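Local coordinates for protein RNase III inhibitor (Mycobacterium tuberculosis, PDB 5M3I) that is a macro domain protein, a single compact alpha/beta domain whose helices pack on a mixed beta sheet, at residues 68-73 against 110-115; 83-88 against 116-121; 124-129 against 140-145; 133-138 against 154-159. All coordinates share one frame; numbering follows the deposited sequence.

Contact 1: 68-73 against 110-115; sequences GKMFVV and IRVIRE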
loop_
_atom_site.group_PDB
_atom_site.type_symbol
_atom_site.label_atom_id
_atom_site.label_comp_id
_atom_site.label_asym_id
_atom_site.label_seq_id
_atom_site.Cartn_x
_atom_site.Cartn_y
_atom_site.Cartn_z
ATOM N N GLY A 68 6.661 5.554 -7.456
ATOM C CA GLY A 68 7.946 5.362 -6.800
ATOM C C GLY A 68 8.053 6.080 -5.462
ATOM O O GLY A 68 9.114 6.084 -4.847
ATOM N N LYS A 69 6.965 6.691 -5.037
ATOM C CA LYS A 69 6.918 7.499 -3.847
ATOM C C LYS A 69 5.610 7.185 -3.100
ATOM O O LYS A 69 4.535 7.335 -3.639
ATOM C CB LYS A 69 7.006 8.963 -4.266
ATOM C CG LYS A 69 6.812 10.007 -3.182
ATOM C CD LYS A 69 7.371 11.354 -3.693
ATOM C CE LYS A 69 6.526 12.562 -3.299
ATOM N NZ LYS A 69 6.793 12.986 -1.889
ATOM N N MET A 70 5.732 6.741 -1.862
ATOM C CA MET A 70 4.587 6.543 -1.037
ATOM C C MET A 70 3.951 7.889 -0.698
ATOM O O MET A 70 4.676 8.866 -0.450
ATOM C CB MET A 70 4.995 5.801 0.255
ATOM C CG MET A 70 5.618 4.399 0.084
ATOM S SD MET A 70 4.631 3.212 -0.879
ATOM C CE MET A 70 5.263 3.528 -2.539
ATOM N N PHE A 71 2.622 7.923 -0.637
ATOM C CA PHE A 71 1.912 9.007 -0.011
ATOM C C PHE A 71 1.340 8.564 1.339
ATOM O O PHE A 71 0.391 7.765 1.391
ATOM C CB PHE A 71 0.829 9.517 -0.933
ATOM C CG PHE A 71 0.106 10.711 -0.405
ATOM C CD1 PHE A 71 0.750 11.952 -0.345
ATOM C CD2 PHE A 71 -1.178 10.593 0.072
ATOM C CE1 PHE A 71 0.105 13.058 0.185
ATOM C CE2 PHE A 71 -1.836 11.699 0.612
ATOM C CZ PHE A 71 -1.200 12.935 0.662
ATOM N N VAL A 72 1.924 9.048 2.438
ATOM C CA VAL A 72 1.646 8.495 3.762
ATOM C C VAL A 72 0.768 9.440 4.557
ATOM O O VAL A 72 1.042 10.619 4.598
ATOM C CB VAL A 72 2.958 8.246 4.544
ATOM C CG1 VAL A 72 2.683 7.553 5.872
ATOM C CG2 VAL A 72 3.894 7.363 3.721
ATOM N N VAL A 73 -0.233 8.914 5.232
ATOM C CA VAL A 73 -1.102 9.705 6.092
ATOM C C VAL A 73 -1.257 9.009 7.459
ATOM O O VAL A 73 -1.381 7.787 7.532
ATOM C CB VAL A 73 -2.494 9.883 5.435
ATOM C CG1 VAL A 73 -3.347 10.823 6.262
ATOM C CG2 VAL A 73 -2.410 10.466 4.014
ATOM N N ILE A 110 10.087 0.572 1.747
ATOM C CA ILE A 110 11.064 0.164 2.726
ATOM C C ILE A 110 11.604 1.391 3.458
ATOM O O ILE A 110 11.734 1.391 4.676
ATOM C CB ILE A 110 12.242 -0.540 2.044
ATOM C CG1 ILE A 110 11.815 -1.927 1.556
ATOM C CG2 ILE A 110 13.444 -0.638 2.960
ATOM C CD1 ILE A 110 12.820 -2.527 0.589
ATOM N N ARG A 111 11.945 2.411 2.701
ATOM C CA ARG A 111 12.474 3.633 3.270
ATOM C C ARG A 111 11.483 4.236 4.274
ATOM O O ARG A 111 11.850 4.649 5.326
ATOM C CB ARG A 111 12.775 4.645 2.163
ATOM C CG ARG A 111 13.451 5.917 2.671
ATOM C CD ARG A 111 13.556 7.004 1.605
ATOM N NE ARG A 111 12.233 7.506 1.216
ATOM C CZ ARG A 111 11.431 8.287 1.957
ATOM N NH1 ARG A 111 11.793 8.704 3.160
ATOM N NH2 ARG A 111 10.249 8.657 1.476
ATOM N N VAL A 112 10.210 4.244 3.940
ATOM C CA VAL A 112 9.215 4.854 4.797
ATOM C C VAL A 112 9.019 4.057 6.104
ATOM O O VAL A 112 8.767 4.635 7.171
ATOM C CB VAL A 112 7.905 5.033 3.993
ATOM C CG1 VAL A 112 6.690 5.240 4.873
ATOM C CG2 VAL A 112 8.070 6.186 3.016
ATOM N N ILE A 113 9.035 2.731 5.997
ATOM C CA ILE A 113 8.866 1.881 7.161
ATOM C C ILE A 113 10.019 2.122 8.128
ATOM O O ILE A 113 9.804 2.108 9.330
ATOM C CB ILE A 113 8.700 0.388 6.759
ATOM C CG1 ILE A 113 7.287 0.163 6.194
ATOM C CG2 ILE A 113 8.930 -0.543 7.941
ATOM C CD1 ILE A 113 7.127 -1.063 5.344
ATOM N N ARG A 114 11.226 2.272 7.597
ATOM C CA ARG A 114 12.422 2.543 8.424
ATOM C C ARG A 114 12.318 3.894 9.088
ATOM O O ARG A 114 12.422 4.004 10.305
ATOM C CB ARG A 114 13.666 2.520 7.598
ATOM C CG ARG A 114 14.158 1.120 7.326
ATOM C CD ARG A 114 15.314 1.120 6.336
ATOM N NE ARG A 114 15.755 -0.254 6.109
ATOM C CZ ARG A 114 16.422 -0.682 5.038
ATOM N NH1 ARG A 114 16.731 0.145 4.018
ATOM N NH2 ARG A 114 16.761 -1.971 4.972
ATOM N N GLU A 115 12.074 4.905 8.264
ATOM C CA GLU A 115 11.964 6.268 8.748
ATOM C C GLU A 115 10.900 6.493 9.801
ATOM O O GLU A 115 11.152 7.203 10.758
ATOM C CB GLU A 115 11.837 7.271 7.600
ATOM C CG GLU A 115 13.215 7.466 7.000
ATOM C CD GLU A 115 13.233 8.406 5.837
ATOM O OE1 GLU A 115 12.161 8.984 5.514
ATOM O OE2 GLU A 115 14.316 8.563 5.221
#

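Contact 2: 83-88 against 116-121; sequences HIINFP and LNIASV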
loop_
_atom_site.group_PDB
_atom_site.type_symbol
_atom_site.label_atom_id
_atom_site.label_comp_id
_atom_site.label_asym_id
_atom_site.label_seq_id
_atom_site.Cartn_x
_atom_site.Cartn_y
_atom_site.Cartn_z
ATOM N N HIS A 83 -0.879 4.376 10.458
ATOM C CA HIS A 83 -0.509 4.924 9.156
ATOM C C HIS A 83 -1.191 4.207 8.002
ATOM O O HIS A 83 -1.309 2.983 7.999
ATOM C CB HIS A 83 0.993 4.805 8.926
ATOM C CG HIS A 83 1.816 5.459 9.985
ATOM N ND1 HIS A 83 1.977 6.829 10.060
ATOM C CD2 HIS A 83 2.516 4.939 11.016
ATOM C CE1 HIS A 83 2.733 7.123 11.096
ATOM N NE2 HIS A 83 3.077 5.992 11.686
ATOM N N ILE A 84 -1.606 4.983 7.014
ATOM C CA ILE A 84 -2.006 4.468 5.735
ATOM C C ILE A 84 -0.925 4.849 4.758
ATOM O O ILE A 84 -0.643 6.039 4.565
ATOM C CB ILE A 84 -3.338 5.096 5.222
ATOM C CG1 ILE A 84 -4.420 5.079 6.295
ATOM C CG2 ILE A 84 -3.787 4.393 3.942
ATOM C CD1 ILE A 84 -4.669 3.726 6.893
ATOM N N ILE A 85 -0.332 3.842 4.123
ATOM C CA ILE A 85 0.707 4.034 3.121
ATOM C C ILE A 85 0.063 3.781 1.771
ATOM O O ILE A 85 -0.236 2.644 1.404
ATOM C CB ILE A 85 1.862 3.084 3.351
ATOM C CG1 ILE A 85 2.392 3.252 4.778
ATOM C CG2 ILE A 85 2.958 3.348 2.333
ATOM C CD1 ILE A 85 3.403 2.202 5.198
ATOM N N ASN A 86 -0.180 4.860 1.034
ATOM C CA ASN A 86 -0.784 4.768 -0.280
ATOM C C ASN A 86 0.312 4.544 -1.285
ATOM O O ASN A 86 1.135 5.411 -1.514
ATOM C CB ASN A 86 -1.554 6.029 -0.601
ATOM C CG ASN A 86 -2.747 6.213 0.315
ATOM O OD1 ASN A 86 -3.774 5.560 0.141
ATOM N ND2 ASN A 86 -2.641 7.141 1.270
ATOM N N PHE A 87 0.308 3.361 -1.886
ATOM C CA PHE A 87 1.361 2.893 -2.812
ATOM C C PHE A 87 0.837 3.063 -4.230
ATOM O O PHE A 87 -0.139 2.416 -4.609
ATOM C CB PHE A 87 1.578 1.417 -2.500
ATOM C CG PHE A 87 2.722 0.781 -3.167
ATOM C CD1 PHE A 87 2.841 0.805 -4.546
ATOM C CD2 PHE A 87 3.674 0.139 -2.425
ATOM C CE1 PHE A 87 3.905 0.210 -5.151
ATOM C CE2 PHE A 87 4.774 -0.411 -3.023
ATOM C CZ PHE A 87 4.860 -0.418 -4.403
ATOM N N PRO A 88 1.460 3.961 -5.039
ATOM C CA PRO A 88 0.952 4.109 -6.426
ATOM C C PRO A 88 1.303 2.934 -7.297
ATOM O O PRO A 88 2.450 2.636 -7.469
ATOM C CB PRO A 88 1.638 5.401 -6.916
ATOM C CG PRO A 88 1.912 6.167 -5.624
ATOM C CD PRO A 88 2.390 5.067 -4.710
ATOM N N LEU A 116 9.762 5.837 9.679
ATOM C CA LEU A 116 8.697 5.968 10.676
ATOM C C LEU A 116 8.743 4.906 11.788
ATOM O O LEU A 116 7.898 4.903 12.700
ATOM C CB LEU A 116 7.358 5.951 9.978
ATOM C CG LEU A 116 7.152 7.122 9.020
ATOM C CD1 LEU A 116 5.840 6.967 8.287
ATOM C CD2 LEU A 116 7.163 8.448 9.772
ATOM N N ASN A 117 9.757 4.044 11.750
ATOM C CA ASN A 117 9.889 2.973 12.715
ATOM C C ASN A 117 8.640 2.106 12.855
ATOM O O ASN A 117 8.240 1.708 13.964
ATOM C CB ASN A 117 10.330 3.577 14.102
ATOM C CG ASN A 117 11.374 2.712 14.786
ATOM O OD1 ASN A 117 12.081 1.919 14.153
ATOM N ND2 ASN A 117 11.476 2.861 16.091
ATOM N N ILE A 118 8.035 1.770 11.711
ATOM C CA ILE A 118 6.839 0.945 11.700
ATOM C C ILE A 118 7.255 -0.494 12.054
ATOM O O ILE A 118 8.213 -1.019 11.503
ATOM C CB ILE A 118 6.115 1.088 10.346
ATOM C CG1 ILE A 118 5.459 2.470 10.288
ATOM C CG2 ILE A 118 5.072 -0.008 10.141
ATOM C CD1 ILE A 118 5.109 2.923 8.882
ATOM N N ALA A 119 6.585 -1.079 13.042
ATOM C CA ALA A 119 6.847 -2.467 13.510
ATOM C C ALA A 119 6.089 -3.546 12.696
ATOM O O ALA A 119 6.489 -4.697 12.687
ATOM C CB ALA A 119 6.424 -2.589 14.953
ATOM N N SER A 120 4.985 -3.160 12.059
ATOM C CA SER A 120 4.162 -4.113 11.386
ATOM C C SER A 120 3.374 -3.427 10.272
ATOM O O SER A 120 2.910 -2.300 10.447
ATOM C CB SER A 120 3.231 -4.838 12.391
ATOM O OG SER A 120 2.179 -4.004 12.807
ATOM N N VAL A 121 3.192 -4.157 9.174
ATOM C CA VAL A 121 2.447 -3.657 8.029
ATOM C C VAL A 121 1.658 -4.780 7.318
ATOM O O VAL A 121 2.087 -5.933 7.294
ATOM C CB VAL A 121 3.409 -2.926 7.102
ATOM C CG1 VAL A 121 4.434 -3.865 6.600
ATOM C CG2 VAL A 121 2.670 -2.305 5.945
#

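Contact 3: 124-129 against 140-145; sequences PPLGVG and QRLVSA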
loop_
_atom_site.group_PDB
_atom_site.type_symbol
_atom_site.label_atom_id
_atom_site.label_comp_id
_atom_site.label_asym_id
_atom_site.label_seq_id
_atom_site.Cartn_x
_atom_site.Cartn_y
_atom_site.Cartn_z
ATOM N N PRO A 124 -1.567 -5.544 0.440
ATOM C CA PRO A 124 -2.442 -6.202 -0.512
ATOM C C PRO A 124 -1.673 -6.670 -1.717
ATOM O O PRO A 124 -0.494 -6.370 -1.837
ATOM C CB PRO A 124 -3.403 -5.092 -0.928
ATOM C CG PRO A 124 -2.568 -3.875 -0.837
ATOM C CD PRO A 124 -1.655 -4.080 0.326
ATOM N N PRO A 125 -2.327 -7.388 -2.623
ATOM C CA PRO A 125 -1.611 -7.895 -3.785
ATOM C C PRO A 125 -1.440 -6.798 -4.849
ATOM O O PRO A 125 -2.222 -6.688 -5.789
ATOM C CB PRO A 125 -2.489 -9.071 -4.263
ATOM C CG PRO A 125 -3.822 -8.876 -3.655
ATOM C CD PRO A 125 -3.710 -7.903 -2.521
ATOM N N LEU A 126 -0.368 -6.038 -4.717
ATOM C CA LEU A 126 -0.173 -4.794 -5.421
ATOM C C LEU A 126 -0.248 -4.958 -6.942
ATOM O O LEU A 126 0.526 -5.700 -7.524
ATOM C CB LEU A 126 1.196 -4.214 -5.078
ATOM C CG LEU A 126 1.577 -3.948 -3.645
ATOM C CD1 LEU A 126 3.017 -3.473 -3.597
ATOM C CD2 LEU A 126 0.662 -2.888 -3.046
ATOM N N GLY A 127 -1.185 -4.250 -7.562
ATOM C CA GLY A 127 -1.327 -4.276 -8.987
ATOM C C GLY A 127 -1.881 -5.560 -9.613
ATOM O O GLY A 127 -1.900 -5.676 -10.835
ATOM N N VAL A 128 -2.376 -6.493 -8.804
ATOM C CA VAL A 128 -2.958 -7.736 -9.316
ATOM C C VAL A 128 -4.474 -7.576 -9.477
ATOM O O VAL A 128 -5.142 -7.067 -8.588
ATOM C CB VAL A 128 -2.623 -8.917 -8.374
ATOM C CG1 VAL A 128 -3.213 -10.226 -8.897
ATOM C CG2 VAL A 128 -1.122 -9.045 -8.229
ATOM N N GLY A 129 -5.022 -8.050 -10.588
ATOM C CA GLY A 129 -6.472 -7.947 -10.844
ATOM C C GLY A 129 -6.771 -6.630 -11.531
ATOM O O GLY A 129 -6.650 -6.545 -12.752
ATOM N N GLN A 140 6.896 -12.514 -5.134
ATOM C CA GLN A 140 8.373 -12.578 -5.064
ATOM C C GLN A 140 8.969 -11.257 -4.629
ATOM O O GLN A 140 9.818 -11.222 -3.756
ATOM C CB GLN A 140 8.994 -12.943 -6.399
ATOM C CG GLN A 140 8.889 -14.411 -6.727
ATOM C CD GLN A 140 9.161 -14.698 -8.221
ATOM O OE1 GLN A 140 9.823 -13.890 -8.917
ATOM N NE2 GLN A 140 8.605 -15.804 -8.727
ATOM N N ARG A 141 8.535 -10.186 -5.265
ATOM C CA ARG A 141 9.091 -8.875 -4.975
ATOM C C ARG A 141 8.740 -8.417 -3.579
ATOM O O ARG A 141 9.583 -7.871 -2.878
ATOM C CB ARG A 141 8.654 -7.859 -5.998
ATOM C CG ARG A 141 9.317 -8.083 -7.340
ATOM C CD ARG A 141 8.529 -7.406 -8.451
ATOM N NE ARG A 141 9.265 -7.450 -9.706
ATOM C CZ ARG A 141 9.385 -8.527 -10.479
ATOM N NH1 ARG A 141 8.817 -9.674 -10.156
ATOM N NH2 ARG A 141 10.085 -8.456 -11.593
ATOM N N LEU A 142 7.525 -8.654 -3.170
ATOM C CA LEU A 142 7.108 -8.295 -1.833
ATOM C C LEU A 142 7.943 -9.020 -0.796
ATOM O O LEU A 142 8.434 -8.373 0.155
ATOM C CB LEU A 142 5.637 -8.604 -1.592
ATOM C CG LEU A 142 4.625 -7.673 -2.237
ATOM C CD1 LEU A 142 3.215 -8.211 -2.042
ATOM C CD2 LEU A 142 4.706 -6.295 -1.621
ATOM N N VAL A 143 8.132 -10.326 -0.976
ATOM C CA VAL A 143 8.853 -11.126 0.011
ATOM C C VAL A 143 10.278 -10.619 0.078
ATOM O O VAL A 143 10.818 -10.442 1.157
ATOM C CB VAL A 143 8.786 -12.637 -0.324
ATOM C CG1 VAL A 143 9.787 -13.439 0.465
ATOM C CG2 VAL A 143 7.395 -13.167 -0.040
ATOM N N SER A 144 10.881 -10.393 -1.088
ATOM C CA SER A 144 12.269 -9.867 -1.206
ATOM C C SER A 144 12.426 -8.560 -0.493
ATOM O O SER A 144 13.355 -8.387 0.274
ATOM C CB SER A 144 12.628 -9.662 -2.696
ATOM O OG SER A 144 12.915 -10.906 -3.258
ATOM N N ALA A 145 11.485 -7.662 -0.711
ATOM C CA ALA A 145 11.579 -6.356 -0.082
ATOM C C ALA A 145 11.563 -6.451 1.460
ATOM O O ALA A 145 12.364 -5.813 2.127
ATOM C CB ALA A 145 10.477 -5.442 -0.587
#

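Contact 4: 133-138 against 154-159; sequences LDWEDV and AVIYPP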
loop_
_atom_site.group_PDB
_atom_site.type_symbol
_atom_site.label_atom_id
_atom_site.label_comp_id
_atom_site.label_asym_id
_atom_site.label_seq_id
_atom_site.Cartn_x
_atom_site.Cartn_y
_atom_site.Cartn_z
ATOM N N LEU A 133 -1.317 -7.435 -13.187
ATOM C CA LEU A 133 -0.006 -8.126 -12.957
ATOM C C LEU A 133 -0.182 -9.590 -12.481
ATOM O O LEU A 133 -1.225 -9.959 -11.973
ATOM C CB LEU A 133 0.841 -7.339 -11.939
ATOM C CG LEU A 133 1.087 -5.857 -12.280
ATOM C CD1 LEU A 133 1.942 -5.194 -11.226
ATOM C CD2 LEU A 133 1.726 -5.691 -13.647
ATOM N N ASP A 134 0.855 -10.396 -12.646
ATOM C CA ASP A 134 0.874 -11.775 -12.170
ATOM C C ASP A 134 1.201 -11.843 -10.668
ATOM O O ASP A 134 2.212 -11.268 -10.221
ATOM C CB ASP A 134 1.939 -12.533 -12.944
ATOM C CG ASP A 134 1.723 -14.028 -12.942
ATOM O OD1 ASP A 134 1.528 -14.613 -11.864
ATOM O OD2 ASP A 134 1.749 -14.631 -14.041
ATOM N N TRP A 135 0.367 -12.536 -9.887
ATOM C CA TRP A 135 0.553 -12.618 -8.421
ATOM C C TRP A 135 1.943 -13.107 -8.048
ATOM O O TRP A 135 2.635 -12.528 -7.221
ATOM C CB TRP A 135 -0.510 -13.513 -7.769
ATOM C CG TRP A 135 -0.271 -13.858 -6.256
ATOM C CD1 TRP A 135 -0.356 -15.090 -5.668
ATOM C CD2 TRP A 135 0.040 -12.948 -5.207
ATOM N NE1 TRP A 135 -0.098 -15.002 -4.326
ATOM C CE2 TRP A 135 0.151 -13.692 -4.022
ATOM C CE3 TRP A 135 0.222 -11.566 -5.151
ATOM C CZ2 TRP A 135 0.451 -13.105 -2.800
ATOM C CZ3 TRP A 135 0.543 -10.992 -3.948
ATOM C CH2 TRP A 135 0.638 -11.763 -2.782
ATOM N N GLU A 136 2.335 -14.199 -8.651
ATOM C CA GLU A 136 3.566 -14.853 -8.274
ATOM C C GLU A 136 4.729 -13.896 -8.471
ATOM O O GLU A 136 5.693 -13.920 -7.695
ATOM C CB GLU A 136 3.732 -16.147 -9.071
ATOM C CG GLU A 136 4.913 -16.973 -8.661
ATOM C CD GLU A 136 4.988 -18.296 -9.386
ATOM O OE1 GLU A 136 3.986 -18.758 -9.999
ATOM O OE2 GLU A 136 6.082 -18.884 -9.350
ATOM N N ASP A 137 4.659 -13.045 -9.498
ATOM C CA ASP A 137 5.711 -12.054 -9.745
ATOM C C ASP A 137 5.796 -11.026 -8.610
ATOM O O ASP A 137 6.889 -10.647 -8.192
ATOM C CB ASP A 137 5.457 -11.283 -11.052
ATOM C CG ASP A 137 5.730 -12.103 -12.298
ATOM O OD1 ASP A 137 6.432 -13.150 -12.197
ATOM O OD2 ASP A 137 5.294 -11.671 -13.380
ATOM N N VAL A 138 4.629 -10.508 -8.241
ATOM C CA VAL A 138 4.495 -9.485 -7.234
ATOM C C VAL A 138 4.816 -10.075 -5.864
ATOM O O VAL A 138 5.586 -9.487 -5.118
ATOM C CB VAL A 138 3.079 -8.917 -7.213
ATOM C CG1 VAL A 138 2.901 -7.937 -6.043
ATOM C CG2 VAL A 138 2.766 -8.213 -8.532
ATOM N N ALA A 154 5.332 -8.493 8.495
ATOM C CA ALA A 154 4.622 -8.137 7.280
ATOM C C ALA A 154 3.555 -9.191 7.089
ATOM O O ALA A 154 3.876 -10.369 7.042
ATOM C CB ALA A 154 5.585 -8.104 6.101
ATOM N N VAL A 155 2.319 -8.759 6.970
ATOM C CA VAL A 155 1.225 -9.642 6.588
ATOM C C VAL A 155 0.871 -9.350 5.117
ATOM O O VAL A 155 0.417 -8.239 4.786
ATOM C CB VAL A 155 -0.022 -9.470 7.477
ATOM C CG1 VAL A 155 -1.020 -10.610 7.220
ATOM C CG2 VAL A 155 0.357 -9.486 8.954
ATOM N N ILE A 156 1.074 -10.351 4.265
ATOM C CA ILE A 156 0.797 -10.249 2.851
ATOM C C ILE A 156 -0.496 -10.996 2.484
ATOM O O ILE A 156 -0.610 -12.195 2.748
ATOM C CB ILE A 156 1.976 -10.802 2.076
ATOM C CG1 ILE A 156 3.220 -9.968 2.426
ATOM C CG2 ILE A 156 1.682 -10.727 0.593
ATOM C CD1 ILE A 156 4.439 -10.385 1.675
ATOM N N TYR A 157 -1.433 -10.259 1.925
ATOM C CA TYR A 157 -2.780 -10.742 1.543
ATOM C C TYR A 157 -2.813 -11.175 0.076
ATOM O O TYR A 157 -2.533 -10.377 -0.794
ATOM C CB TYR A 157 -3.837 -9.671 1.764
ATOM C CG TYR A 157 -4.132 -9.509 3.237
ATOM C CD1 TYR A 157 -3.208 -8.849 4.099
ATOM C CD2 TYR A 157 -5.324 -9.992 3.792
ATOM C CE1 TYR A 157 -3.451 -8.711 5.430
ATOM C CE2 TYR A 157 -5.593 -9.803 5.127
ATOM C CZ TYR A 157 -4.652 -9.171 5.945
ATOM O OH TYR A 157 -4.900 -9.021 7.312
ATOM N N PRO A 158 -3.043 -12.473 -0.186
ATOM C CA PRO A 158 -3.074 -12.896 -1.599
ATOM C C PRO A 158 -4.369 -12.450 -2.298
ATOM O O PRO A 158 -5.239 -11.926 -1.618
ATOM C CB PRO A 158 -2.987 -14.422 -1.527
ATOM C CG PRO A 158 -3.208 -14.776 -0.106
ATOM C CD PRO A 158 -2.724 -13.611 0.702
ATOM N N PRO A 159 -4.476 -12.639 -3.624
ATOM C CA PRO A 159 -5.700 -12.249 -4.345
ATOM C C PRO A 159 -6.897 -12.999 -3.819
ATOM O O PRO A 159 -6.747 -14.184 -3.455
ATOM C CB PRO A 159 -5.421 -12.673 -5.763
ATOM C CG PRO A 159 -3.954 -12.567 -5.887
ATOM C CD PRO A 159 -3.428 -13.069 -4.560
#

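Contact 1: 68-73 against 110-115
V72 and V112 carry this contact, and each offers one methyl to the other: CG2 of V72 lies 3.7 Å from CG1 of V112. Both CB atoms face across the gap between strand and helix, but the two side chains do not meet head-on; they slide past one another in opposite directions, so the methyls touch alongside. The touching branches are not equivalent. In V72 it is the methyl beside the backbone N, whereas in V112 it is the one lying anti to the backbone N (chi1 162°), which sends CG1 toward V72 and leaves CG2 for a second neighbour. That neighbour is M70, whose CB stands 4.2 Å from CG2 of V112. V112 thus straddles one residue of the strand, V72, and one of the loop just before it, M70, with one methyl for each. M70 takes part only through the root of its side chain: chi2 and chi3 are both bent, and the sulfur and CE swing away from the helix toward I85, F87 and P88. The meeting is wholly apolar and slight in area, 111 Å² over both sides, yet M70 and V112 are buried. A polar tie lies next to it, where the backbone N of M70 is hydrogen-bonded to D108, one turn before V112 in the helix, and D108 also forms a salt bridge with R111. Strand 71-74 is the outermost strand at this side of the mixed sheet, pairing antiparallel with strand 83-88. Helix 99-115 packs on the face that V72 and M70 point to, while F71 and V73 are turned to the other face, against helix 50-61.

Contact 2: 83-88 against 116-121
The side chain of H83 leaves the strand toward the segment 116-121, and its ring does most of the touching. From CB, a chi1 of -57° sets CG beside the backbone N and anti to the carbonyl carbon, which directs the imidazole at the two aliphatic residues opposite. CD2 comes first: it lies 3.9 Å from both CG1 and CD1 of I118, an approach set obliquely to the ring. Farther round, CE1 is 4.2 Å from CD1 of L116, which sits above one ring face, displaced toward the rim. ND1 makes a weak hydrogen bond to D74. Two residues along the strand, I85 extends its own CD1 to meet CD1 of I118 tip to tip at 4.1 Å, so I118 touches both strand residues. Helix 99-115 packs on the same group, with L109 against I85 and I113 against I118. The chain leaves that helix at N117, whose positive phi belongs to a Schellman motif; after it I118 faces the sheet. Everything that meets across the segments is carbon, the imidazole lending its CH positions, so cohesion here rests on nondirectional van der Waals contact, and the weak ND1 bond to D74 lies outside it.

Contact 3: 124-129 against 140-145
L126 and L142 meet through one methyl each, CD1 of L126 lying 3.8 Å from CD2 of L142, with the two side chains running at a slant to one another. They share almost the same conformation. L126 has chi1 -56° and L142 has chi1 -75°, both placing CG beside the backbone N, and in each the second torsion is fully extended, so that CD1 continues the line of the chain. The match in torsions does not make the meeting symmetrical: L126 touches with the extended CD1, L142 with the other branch, CD2. The extended CD1 of L142 goes instead to the backbone of the loop, 4.1 Å from the carbonyl O of P124. L142 therefore forks over the loop, one methyl on a side chain and the other by a main-chain oxygen. L126 sits in a tightly turned length of backbone. It is the second residue of a type II beta turn from P125 to V128, closed by V128 N to P125 O at 3.0 Å. G127 follows with a positive phi of 71°, and P125 is itself the centre of an inverse gamma turn. All three touching residues are buried. The loop follows strand 120-123 in the chain, and helix 135-147 comes after it, so the contact folds the loop back against the helix it leads into. L126 and P124 also rest on V28 and T30 of strand 26-31, and helix 99-115 packs here as well, I102 on L126 and L106 on L142.

Contact 4: 133-138 against 154-159
W135, in the first turn of helix 135-147, lays its indole against P158 and P159, just beyond strand 153-156; the contact belongs to the beta-alpha-beta unit of strand 120-123, helix 135-147 and strand 153-156. The tight part is the indole face. CD of P159 stands 3.5 Å from the centroid of the five-membered ring of W135, only 9° off its normal, a CH-pi contact over the face. P158 makes a second, off-centre one: its CA is 4.2 Å from the centroid of the six-membered ring, and its CB lies 3.9 Å from CZ2 of W135. With chi1 at 170°, CG of W135 is anti to the backbone N and the ring extends toward P158 and P159. From these CH-pi contacts the indole runs inward, where its far corner reaches buried I156 and P125 packs on the ring too. The solvent side is different: P159 is tight on the indole though exposed, while the start of the helix, D134 and E136, is exposed and does not touch 154-159. There OD1 of D134, the N-cap, accepts from N of E136 in a weak capping bond of 3.3 Å. Y157 joins in only through its backbone, its ring being directed to L19 and A22 instead. At the indole's inner edge, close to the ring plane, CG2 of I156 meets CH2 of W135 at 3.7 Å.

How the contacts relate
Contacts 1 and 3 are small and buried, contact 2 is partly buried, and contact 4 lies at the surface. Contacts 1 and 2 adjoin at one side of the sheet: strands 71-74 and 83-88 pair through backbone bonds such as V73 O to I84 N, and helix 99-115 packs against both. Contacts 3 and 4 share helix 135-147 and are joined by the backbone bond between G127 and L133, with P125 packed on W135. F87 bridges contacts 2 and 3 by touching L126. The chemistry shifts with place: between side chains contacts 1 and 3 are purely aliphatic, whereas aromatic rings join in at the more open sites, imidazole in contact 2 and indole against prolines in contact 4.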